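Local atomic coordinates of pectate lyase 47 (Bacillus sp. TS-47, PDB entry 1VBL), a protein that cleaves pectate by beta-elimination as a thermostable, calcium-binding pectate lyase of polysaccharide lyase family 1. Residues 150-155 and 190-195; 47-52 and 127-132; 325-330 and 394-399. All blocks are in the same frame, centred on the assembly; numbering follows the deposited sequence.

Contact 1: 150-155 and 190-195. With CA (calcium ion), chain B.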
loop_
_atom_site.group_PDB
_atom_site.type_symbol
_atom_site.label_atom_id
_atom_site.label_comp_id
_atom_site.label_asym_id
_atom_site.label_seq_id
_atom_site.Cartn_x
_atom_site.Cartn_y
_atom_site.Cartn_z
ATOM N N PHE A 150 -5.157 -6.702 5.693
ATOM C CA PHE A 150 -6.264 -7.324 4.983
ATOM C C PHE A 150 -5.790 -7.867 3.650
ATOM O O PHE A 150 -5.070 -7.191 2.913
ATOM C CB PHE A 150 -7.394 -6.320 4.739
ATOM C CG PHE A 150 -8.209 -6.020 5.959
ATOM C CD1 PHE A 150 -8.866 -7.043 6.641
ATOM C CD2 PHE A 150 -8.322 -4.716 6.431
ATOM C CE1 PHE A 150 -9.624 -6.770 7.778
ATOM C CE2 PHE A 150 -9.075 -4.431 7.566
ATOM C CZ PHE A 150 -9.728 -5.459 8.243
ATOM N N LEU A 151 -6.206 -9.091 3.351
ATOM C CA LEU A 151 -5.850 -9.743 2.104
ATOM C C LEU A 151 -7.112 -9.762 1.247
ATOM O O LEU A 151 -8.057 -10.507 1.522
ATOM C CB LEU A 151 -5.375 -11.174 2.375
ATOM C CG LEU A 151 -4.224 -11.732 1.536
ATOM C CD1 LEU A 151 -2.960 -10.925 1.802
ATOM C CD2 LEU A 151 -3.987 -13.198 1.903
ATOM N N ILE A 152 -7.132 -8.916 0.226
ATOM C CA ILE A 152 -8.269 -8.836 -0.682
ATOM C C ILE A 152 -7.827 -9.633 -1.900
ATOM O O ILE A 152 -7.309 -9.076 -2.871
ATOM C CB ILE A 152 -8.556 -7.365 -1.057
ATOM C CG1 ILE A 152 -8.735 -6.539 0.222
ATOM C CG2 ILE A 152 -9.816 -7.271 -1.906
ATOM C CD1 ILE A 152 -8.915 -5.046 -0.014
ATOM N N LYS A 153 -8.027 -10.947 -1.826
ATOM C CA LYS A 153 -7.596 -11.859 -2.874
ATOM C C LYS A 153 -8.699 -12.583 -3.641
ATOM O O LYS A 153 -9.540 -13.262 -3.052
ATOM C CB LYS A 153 -6.644 -12.892 -2.270
ATOM C CG LYS A 153 -6.027 -13.839 -3.279
ATOM C CD LYS A 153 -4.984 -14.715 -2.612
ATOM C CE LYS A 153 -4.240 -15.573 -3.619
ATOM N NZ LYS A 153 -3.095 -16.268 -2.966
ATOM N N ASN A 154 -8.661 -12.441 -4.963
ATOM C CA ASN A 154 -9.627 -13.067 -5.856
ATOM C C ASN A 154 -11.076 -12.749 -5.516
ATOM O O ASN A 154 -11.956 -13.599 -5.650
ATOM C CB ASN A 154 -9.422 -14.586 -5.881
ATOM C CG ASN A 154 -8.051 -14.977 -6.392
ATOM O OD1 ASN A 154 -7.627 -14.541 -7.463
ATOM N ND2 ASN A 154 -7.348 -15.808 -5.631
ATOM N N VAL A 155 -11.327 -11.523 -5.072
ATOM C CA VAL A 155 -12.686 -11.118 -4.743
ATOM C C VAL A 155 -13.050 -9.850 -5.498
ATOM O O VAL A 155 -12.224 -9.296 -6.228
ATOM C CB VAL A 155 -12.855 -10.887 -3.223
ATOM C CG1 VAL A 155 -12.708 -12.205 -2.490
ATOM C CG2 VAL A 155 -11.826 -9.881 -2.718
ATOM N N ASP A 190 1.574 -6.597 4.140
ATOM C CA ASP A 190 1.123 -5.243 3.814
ATOM C C ASP A 190 -0.121 -4.982 4.654
ATOM O O ASP A 190 -0.795 -5.925 5.068
ATOM C CB ASP A 190 0.700 -5.134 2.350
ATOM C CG ASP A 190 1.653 -5.817 1.418
ATOM O OD1 ASP A 190 2.872 -5.578 1.538
ATOM O OD2 ASP A 190 1.178 -6.588 0.558
ATOM N N SER A 191 -0.449 -3.714 4.887
ATOM C CA SER A 191 -1.653 -3.403 5.651
ATOM C C SER A 191 -2.855 -3.826 4.809
ATOM O O SER A 191 -3.850 -4.331 5.327
ATOM C CB SER A 191 -1.716 -1.906 5.970
ATOM O OG SER A 191 -0.763 -1.577 6.970
ATOM N N ILE A 192 -2.748 -3.613 3.502
ATOM C CA ILE A 192 -3.793 -4.001 2.563
ATOM C C ILE A 192 -3.124 -4.528 1.305
ATOM O O ILE A 192 -2.326 -3.834 0.675
ATOM C CB ILE A 192 -4.718 -2.819 2.176
ATOM C CG1 ILE A 192 -5.527 -2.368 3.394
ATOM C CG2 ILE A 192 -5.662 -3.246 1.050
ATOM C CD1 ILE A 192 -6.521 -1.253 3.103
ATOM N N SER A 193 -3.448 -5.766 0.956
ATOM C CA SER A 193 -2.890 -6.404 -0.223
ATOM C C SER A 193 -4.036 -6.800 -1.147
ATOM O O SER A 193 -4.891 -7.606 -0.784
ATOM C CB SER A 193 -2.088 -7.643 0.180
ATOM O OG SER A 193 -1.618 -8.328 -0.969
ATOM N N ILE A 194 -4.050 -6.211 -2.336
ATOM C CA ILE A 194 -5.084 -6.476 -3.324
ATOM C C ILE A 194 -4.490 -7.358 -4.420
ATOM O O ILE A 194 -3.599 -6.929 -5.160
ATOM C CB ILE A 194 -5.596 -5.147 -3.918
ATOM C CG1 ILE A 194 -6.133 -4.264 -2.788
ATOM C CG2 ILE A 194 -6.664 -5.411 -4.965
ATOM C CD1 ILE A 194 -6.539 -2.853 -3.225
ATOM N N GLU A 195 -4.983 -8.590 -4.515
ATOM C CA GLU A 195 -4.476 -9.543 -5.500
ATOM C C GLU A 195 -5.614 -10.190 -6.288
ATOM O O GLU A 195 -6.534 -10.760 -5.706
ATOM C CB GLU A 195 -3.660 -10.632 -4.787
ATOM C CG GLU A 195 -2.710 -10.092 -3.726
ATOM C CD GLU A 195 -2.034 -11.183 -2.904
ATOM O OE1 GLU A 195 -1.445 -10.847 -1.854
ATOM O OE2 GLU A 195 -2.084 -12.367 -3.303
HETATM CA CA CA B . 3.440 -6.644 -0.811
HETATM O O HOH W 1 3.835 -8.617 0.482
HETATM O O HOH W 2 1.901 -7.555 -2.723
HETATM O O HOH W 3 5.369 -7.151 -2.343
#

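Contact 2: 47-52 and 127-132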
loop_
_atom_site.group_PDB
_atom_site.type_symbol
_atom_site.label_atom_id
_atom_site.label_comp_id
_atom_site.label_asym_id
_atom_site.label_seq_id
_atom_site.Cartn_x
_atom_site.Cartn_y
_atom_site.Cartn_z
ATOM N N GLY A 47 -16.244 -16.692 9.755
ATOM C CA GLY A 47 -16.043 -17.718 10.765
ATOM C C GLY A 47 -14.774 -18.534 10.609
ATOM O O GLY A 47 -14.384 -19.260 11.524
ATOM N N ASN A 48 -14.126 -18.419 9.453
ATOM C CA ASN A 48 -12.893 -19.159 9.187
ATOM C C ASN A 48 -12.026 -18.328 8.248
ATOM O O ASN A 48 -12.351 -18.170 7.074
ATOM C CB ASN A 48 -13.222 -20.509 8.545
ATOM C CG ASN A 48 -11.992 -21.367 8.325
ATOM O OD1 ASN A 48 -11.107 -21.021 7.540
ATOM N ND2 ASN A 48 -11.928 -22.493 9.024
ATOM N N ASN A 49 -10.920 -17.809 8.772
ATOM C CA ASN A 49 -10.022 -16.955 7.998
ATOM C C ASN A 49 -9.736 -17.408 6.568
ATOM O O ASN A 49 -9.962 -16.656 5.624
ATOM C CB ASN A 49 -8.690 -16.775 8.728
ATOM C CG ASN A 49 -7.869 -15.628 8.161
ATOM O OD1 ASN A 49 -6.650 -15.582 8.326
ATOM N ND2 ASN A 49 -8.538 -14.690 7.499
ATOM N N HIS A 50 -9.243 -18.627 6.396
ATOM C CA HIS A 50 -8.923 -19.089 5.051
ATOM C C HIS A 50 -10.113 -19.100 4.090
ATOM O O HIS A 50 -10.057 -18.479 3.021
ATOM C CB HIS A 50 -8.273 -20.474 5.093
ATOM C CG HIS A 50 -7.742 -20.922 3.765
ATOM N ND1 HIS A 50 -8.550 -21.440 2.775
ATOM C CD2 HIS A 50 -6.493 -20.874 3.242
ATOM C CE1 HIS A 50 -7.824 -21.691 1.701
ATOM N NE2 HIS A 50 -6.571 -21.356 1.958
ATOM N N THR A 51 -11.197 -19.773 4.468
ATOM C CA THR A 51 -12.367 -19.852 3.595
ATOM C C THR A 51 -13.200 -18.576 3.535
ATOM O O THR A 51 -14.120 -18.472 2.723
ATOM C CB THR A 51 -13.291 -21.033 3.990
ATOM O OG1 THR A 51 -13.860 -20.797 5.284
ATOM C CG2 THR A 51 -12.498 -22.337 4.015
ATOM N N ASN A 52 -12.888 -17.604 4.388
ATOM C CA ASN A 52 -13.624 -16.343 4.389
ATOM C C ASN A 52 -13.522 -15.638 3.033
ATOM O O ASN A 52 -14.388 -14.836 2.673
ATOM C CB ASN A 52 -13.094 -15.415 5.488
ATOM C CG ASN A 52 -13.684 -15.722 6.854
ATOM O OD1 ASN A 52 -13.248 -15.170 7.870
ATOM N ND2 ASN A 52 -14.683 -16.599 6.888
ATOM N N MET A 127 -2.801 -12.180 8.428
ATOM C CA MET A 127 -3.347 -11.663 7.176
ATOM C C MET A 127 -4.785 -12.151 7.076
ATOM O O MET A 127 -5.045 -13.340 6.868
ATOM C CB MET A 127 -2.522 -12.135 5.977
ATOM C CG MET A 127 -1.105 -11.559 5.944
ATOM S SD MET A 127 -1.034 -9.760 6.269
ATOM C CE MET A 127 -1.920 -9.139 4.862
ATOM N N VAL A 128 -5.714 -11.218 7.247
ATOM C CA VAL A 128 -7.144 -11.507 7.232
ATOM C C VAL A 128 -7.756 -11.436 5.837
ATOM O O VAL A 128 -7.685 -10.402 5.169
ATOM C CB VAL A 128 -7.896 -10.515 8.161
ATOM C CG1 VAL A 128 -9.383 -10.814 8.175
ATOM C CG2 VAL A 128 -7.325 -10.596 9.572
ATOM N N TYR A 129 -8.361 -12.539 5.402
ATOM C CA TYR A 129 -9.004 -12.591 4.091
ATOM C C TYR A 129 -10.328 -11.835 4.109
ATOM O O TYR A 129 -11.079 -11.902 5.087
ATOM C CB TYR A 129 -9.274 -14.040 3.683
ATOM C CG TYR A 129 -8.072 -14.767 3.137
ATOM C CD1 TYR A 129 -7.623 -14.534 1.836
ATOM C CD2 TYR A 129 -7.380 -15.691 3.917
ATOM C CE1 TYR A 129 -6.517 -15.209 1.326
ATOM C CE2 TYR A 129 -6.274 -16.368 3.420
ATOM C CZ TYR A 129 -5.848 -16.121 2.126
ATOM O OH TYR A 129 -4.748 -16.784 1.641
ATOM N N VAL A 130 -10.612 -11.125 3.021
ATOM C CA VAL A 130 -11.856 -10.371 2.896
ATOM C C VAL A 130 -12.621 -10.903 1.689
ATOM O O VAL A 130 -12.079 -10.979 0.585
ATOM C CB VAL A 130 -11.591 -8.854 2.696
ATOM C CG1 VAL A 130 -12.919 -8.097 2.616
ATOM C CG2 VAL A 130 -10.752 -8.313 3.844
ATOM N N GLY A 131 -13.876 -11.284 1.904
ATOM C CA GLY A 131 -14.683 -11.804 0.814
ATOM C C GLY A 131 -15.300 -10.699 -0.026
ATOM O O GLY A 131 -15.191 -9.519 0.310
ATOM N N SER A 132 -15.952 -11.079 -1.121
ATOM C CA SER A 132 -16.596 -10.113 -2.007
ATOM C C SER A 132 -17.785 -9.436 -1.329
ATOM O O SER A 132 -18.352 -9.968 -0.374
ATOM C CB SER A 132 -17.072 -10.808 -3.288
ATOM O OG SER A 132 -15.978 -11.315 -4.031
HETATM O O HOH W 4 -15.274 -12.518 3.973
#

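Contact 3: 325-330 and 394-399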
loop_
_atom_site.group_PDB
_atom_site.type_symbol
_atom_site.label_atom_id
_atom_site.label_comp_id
_atom_site.label_asym_id
_atom_site.label_seq_id
_atom_site.Cartn_x
_atom_site.Cartn_y
_atom_site.Cartn_z
ATOM N N ALA A 325 -0.861 11.854 -14.705
ATOM C CA ALA A 325 -0.804 12.657 -13.484
ATOM C C ALA A 325 -1.299 14.087 -13.680
ATOM O O ALA A 325 -0.873 14.780 -14.601
ATOM C CB ALA A 325 0.630 12.673 -12.952
ATOM N N GLN A 326 -2.190 14.527 -12.792
ATOM C CA GLN A 326 -2.751 15.871 -12.872
ATOM C C GLN A 326 -2.810 16.614 -11.545
ATOM O O GLN A 326 -3.270 16.080 -10.537
ATOM C CB GLN A 326 -4.185 15.828 -13.409
ATOM C CG GLN A 326 -4.352 15.448 -14.859
ATOM C CD GLN A 326 -5.817 15.427 -15.254
ATOM O OE1 GLN A 326 -6.520 14.441 -15.033
ATOM N NE2 GLN A 326 -6.291 16.530 -15.816
ATOM N N ASN A 327 -2.361 17.863 -11.566
ATOM C CA ASN A 327 -2.436 18.738 -10.407
ATOM C C ASN A 327 -2.033 18.159 -9.051
ATOM O O ASN A 327 -2.801 18.220 -8.086
ATOM C CB ASN A 327 -3.859 19.303 -10.332
ATOM C CG ASN A 327 -4.245 20.053 -11.597
ATOM O OD1 ASN A 327 -3.541 19.979 -12.608
ATOM N ND2 ASN A 327 -5.365 20.771 -11.552
ATOM N N ASN A 328 -0.828 17.603 -8.986
ATOM C CA ASN A 328 -0.311 17.059 -7.741
ATOM C C ASN A 328 0.637 18.115 -7.196
ATOM O O ASN A 328 1.285 18.829 -7.961
ATOM C CB ASN A 328 0.425 15.742 -7.985
ATOM C CG ASN A 328 -0.481 14.679 -8.557
ATOM O OD1 ASN A 328 -0.505 14.453 -9.770
ATOM N ND2 ASN A 328 -1.252 14.036 -7.694
ATOM N N TYR A 329 0.711 18.207 -5.876
ATOM C CA TYR A 329 1.539 19.207 -5.212
ATOM C C TYR A 329 2.635 18.566 -4.366
ATOM O O TYR A 329 2.347 17.747 -3.492
ATOM C CB TYR A 329 0.636 20.066 -4.324
ATOM C CG TYR A 329 1.230 21.372 -3.847
ATOM C CD1 TYR A 329 0.655 22.584 -4.217
ATOM C CD2 TYR A 329 2.335 21.398 -2.994
ATOM C CE1 TYR A 329 1.158 23.795 -3.750
ATOM C CE2 TYR A 329 2.850 22.611 -2.517
ATOM C CZ TYR A 329 2.250 23.804 -2.902
ATOM O OH TYR A 329 2.736 25.007 -2.444
ATOM N N PHE A 330 3.885 18.950 -4.618
ATOM C CA PHE A 330 5.021 18.416 -3.865
ATOM C C PHE A 330 5.674 19.494 -3.009
ATOM O O PHE A 330 5.908 20.610 -3.473
ATOM C CB PHE A 330 6.106 17.857 -4.798
ATOM C CG PHE A 330 5.698 16.626 -5.553
ATOM C CD1 PHE A 330 4.908 16.722 -6.694
ATOM C CD2 PHE A 330 6.132 15.370 -5.135
ATOM C CE1 PHE A 330 4.560 15.586 -7.412
ATOM C CE2 PHE A 330 5.790 14.223 -5.842
ATOM C CZ PHE A 330 5.001 14.330 -6.986
ATOM N N HIS A 394 -15.004 13.166 -10.868
ATOM C CA HIS A 394 -16.050 14.169 -10.755
ATOM C C HIS A 394 -15.447 15.564 -10.846
ATOM O O HIS A 394 -15.944 16.419 -11.578
ATOM C CB HIS A 394 -16.789 14.014 -9.424
ATOM C CG HIS A 394 -17.795 12.907 -9.418
ATOM N ND1 HIS A 394 -19.154 13.137 -9.405
ATOM C CD2 HIS A 394 -17.641 11.562 -9.443
ATOM C CE1 HIS A 394 -19.794 11.981 -9.420
ATOM N NE2 HIS A 394 -18.900 11.009 -9.444
ATOM N N VAL A 395 -14.362 15.782 -10.107
ATOM C CA VAL A 395 -13.710 17.080 -10.087
ATOM C C VAL A 395 -12.213 16.990 -9.845
ATOM O O VAL A 395 -11.754 16.182 -9.042
ATOM C CB VAL A 395 -14.268 17.972 -8.952
ATOM C CG1 VAL A 395 -13.643 19.361 -9.027
ATOM C CG2 VAL A 395 -15.778 18.051 -9.033
ATOM N N ILE A 396 -11.460 17.829 -10.543
ATOM C CA ILE A 396 -10.021 17.901 -10.346
ATOM C C ILE A 396 -9.788 19.324 -9.863
ATOM O O ILE A 396 -10.094 20.287 -10.567
ATOM C CB ILE A 396 -9.232 17.663 -11.648
ATOM C CG1 ILE A 396 -9.456 16.229 -12.135
ATOM C CG2 ILE A 396 -7.746 17.904 -11.398
ATOM C CD1 ILE A 396 -8.741 15.898 -13.420
ATOM N N HIS A 397 -9.273 19.463 -8.648
ATOM C CA HIS A 397 -9.030 20.787 -8.091
ATOM C C HIS A 397 -7.757 21.429 -8.610
ATOM O O HIS A 397 -6.823 20.737 -9.021
ATOM C CB HIS A 397 -8.955 20.709 -6.570
ATOM C CG HIS A 397 -10.157 20.080 -5.944
ATOM N ND1 HIS A 397 -11.416 20.632 -6.035
ATOM C CD2 HIS A 397 -10.297 18.932 -5.241
ATOM C CE1 HIS A 397 -12.281 19.850 -5.416
ATOM N NE2 HIS A 397 -11.628 18.810 -4.926
ATOM N N PRO A 398 -7.712 22.771 -8.611
ATOM C CA PRO A 398 -6.534 23.506 -9.076
ATOM C C PRO A 398 -5.406 23.179 -8.108
ATOM O O PRO A 398 -5.603 23.182 -6.897
ATOM C CB PRO A 398 -6.981 24.966 -9.001
ATOM C CG PRO A 398 -8.018 24.956 -7.904
ATOM C CD PRO A 398 -8.784 23.695 -8.195
ATOM N N THR A 399 -4.224 22.910 -8.644
ATOM C CA THR A 399 -3.085 22.520 -7.820
ATOM C C THR A 399 -2.792 23.330 -6.554
ATOM O O THR A 399 -2.489 22.754 -5.505
ATOM C CB THR A 399 -1.806 22.453 -8.668
ATOM O OG1 THR A 399 -2.117 21.884 -9.947
ATOM C CG2 THR A 399 -0.761 21.564 -7.977
#

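Contact 1: 150-155 and 190-195
Phe150 to Lys153 pair residue for residue with Ile192 to Glu195 as parallel strands, their axes 4.7 Å apart and only 9° from alignment. Together they form part of one wall of the parallel beta-helix typical of this lyase family.

Five backbone hydrogen bonds join them, alternating in direction from Phe150 N to Asn154 N. In the first, Phe150 N lies 2.7 Å from Ser191 O and stands 36° above the plane of that carbonyl.

Apolar contact is concentrated on the inner face, where Ile152 CD1 reaches Ile192 CG2 (3.9 Å) and Ile194 CG1 (4.0 Å). Ile152 and Ile194 lie side by side pointing the same way, whereas Ile152 meets Ile192 at a slant; Ile200 of strand 200-208 touches both Ile152 and Ile194.

The other face, bearing Leu151, Ser193, Lys153 and Glu195, is mixed. Ser193 OG, anti to its backbone N (chi1 176°), donates to Glu195 OE1 at 2.7 Å, using the lone pair turned away from OE2. Leu151 CD1 packs 3.8 Å from Ser193 CB, and the extended Lys153 slants past Glu195 with NZ 4.0 Å from OE2, too far for a salt bridge.

Metal binding begins just before the strand. Both carboxylate oxygens of Asp190 bind calcium at 2.6 Å, alongside three waters and Asp229 and Asp233; Asp190 OD1 is also hydrogen-bonded to Gly230 N. The chemistry implies a wall with two characters: an apolar inner side, and a mixed side carrying the charged groups, where Lys153 may still stabilise Glu195 at a distance.

Contact 2: 47-52 and 127-132
Tyr129 lies on an outer strand of a parallel beta-helix wall, and the loop that follows helix 38-44 folds against it through Asn49, His50 and Asn52. Strand 127-129 is outermost in its four-stranded parallel sheet, with strand 149-153 as its sheet neighbour, so the loop packs beside a strand that has no further strand of the sheet beyond it.

Tyr129 makes the largest single contribution. Its CB is 3.3 Å from Asn49 O and its CD2 3.2 Å from the same oxygen, which approaches the ring obliquely. His50 O lies over one ring face. The two aromatic rings make an edge-to-face (T-shaped) pair in which the edge of Tyr129 is directed at the face of His50; the centroids are 5.8 Å apart and the planes inclined at 63°.

Asn49 approaches the strand backbone. Asn49 CG, anti to its own N (chi1 -165°), comes 3.9 Å from Met127 O, and Ile42 of helix 38-44 touches the same side chain.

Further along, Asn52 CB lies 4.1 Å from Tyr129 O. Gly131 presents no side chain here, and Asn52 O comes within 3.6 Å of its CA. Water 4 bridges this last pair of residues, donating to Asn52 O and accepting from Gly131 N, each bond 2.8 Å long.

Contact 3: 325-330 and 394-399
Asn327 reaches across to Thr399 and His397 from a corner that interrupts strand 322-332, between residues 325-326 and 329-330. Its positive phi and psi, in the left-handed helical region, turn the chain there, as at the tight corners of a parallel beta-helix.

From CB outward, each atom has a neighbour. CB is 3.1 Å from Thr399 OG1. CG, set beside the backbone N (chi1 -58°), is 3.3 Å from that hydroxyl oxygen, and OD1 lies 3.6 Å from it. At the tip, ND2 donates to His397 O at 2.9 Å. The bond is nearly straight (174° at the hydrogen) and the acceptor lies in the amide plane, yet ND2 stands 37° above the plane of the carbonyl. ND2 is also 3.7 Å from Ile396 CG2, whose side chain crosses that of Asn327 at about a right angle.

The flanking residues widen the contact. Ile396 CD1 lies against the Gln326 carboxamide, 3.1 Å from OE1, the side chains again crossing at about a right angle; a hydrogen bond between OE1 and His295 NE2 holds that carboxamide. Thr399 CG2 lies 3.4 Å from Asn328 O, while Thr399 O sits at the edge of the Tyr329 ring, 3.4 Å from CD1 and near the ring plane.

Thr399 OG1 is hydrogen-bonded to Gly356 O, and Asn298 bonds both His397 N and Asn327 O. The segment preceding helix 402-409 is therefore fixed to the beta-helix by hydrogen bonds to the backbone of His397 and to the hydroxyl of Thr399, with the isoleucine and threonine methyls filling in around them.

Overall arrangement
Along the chain the contacts close in series: contact 2, then contact 1, then contact 3. Contacts 1 and 2 have centres about 10 Å apart and share one four-stranded parallel sheet, in which strands 127-129, 149-153 and 192-195 are successive neighbours. They touch directly: Leu151 N lies 2.7 Å from Val128 O, a probable hydrogen bond. Contact 3 joins strand 322-332, much later in the beta-helix, to the loop before helix 402-409; its centre is about 28 Å from that of contact 1 and about 36 Å from that of contact 2; contacts 2 and 3 lie on opposite sides of the chain's centre. Thus early and late chain segments pack at well-separated places on the beta-helix, with contact 1 bringing in the calcium site.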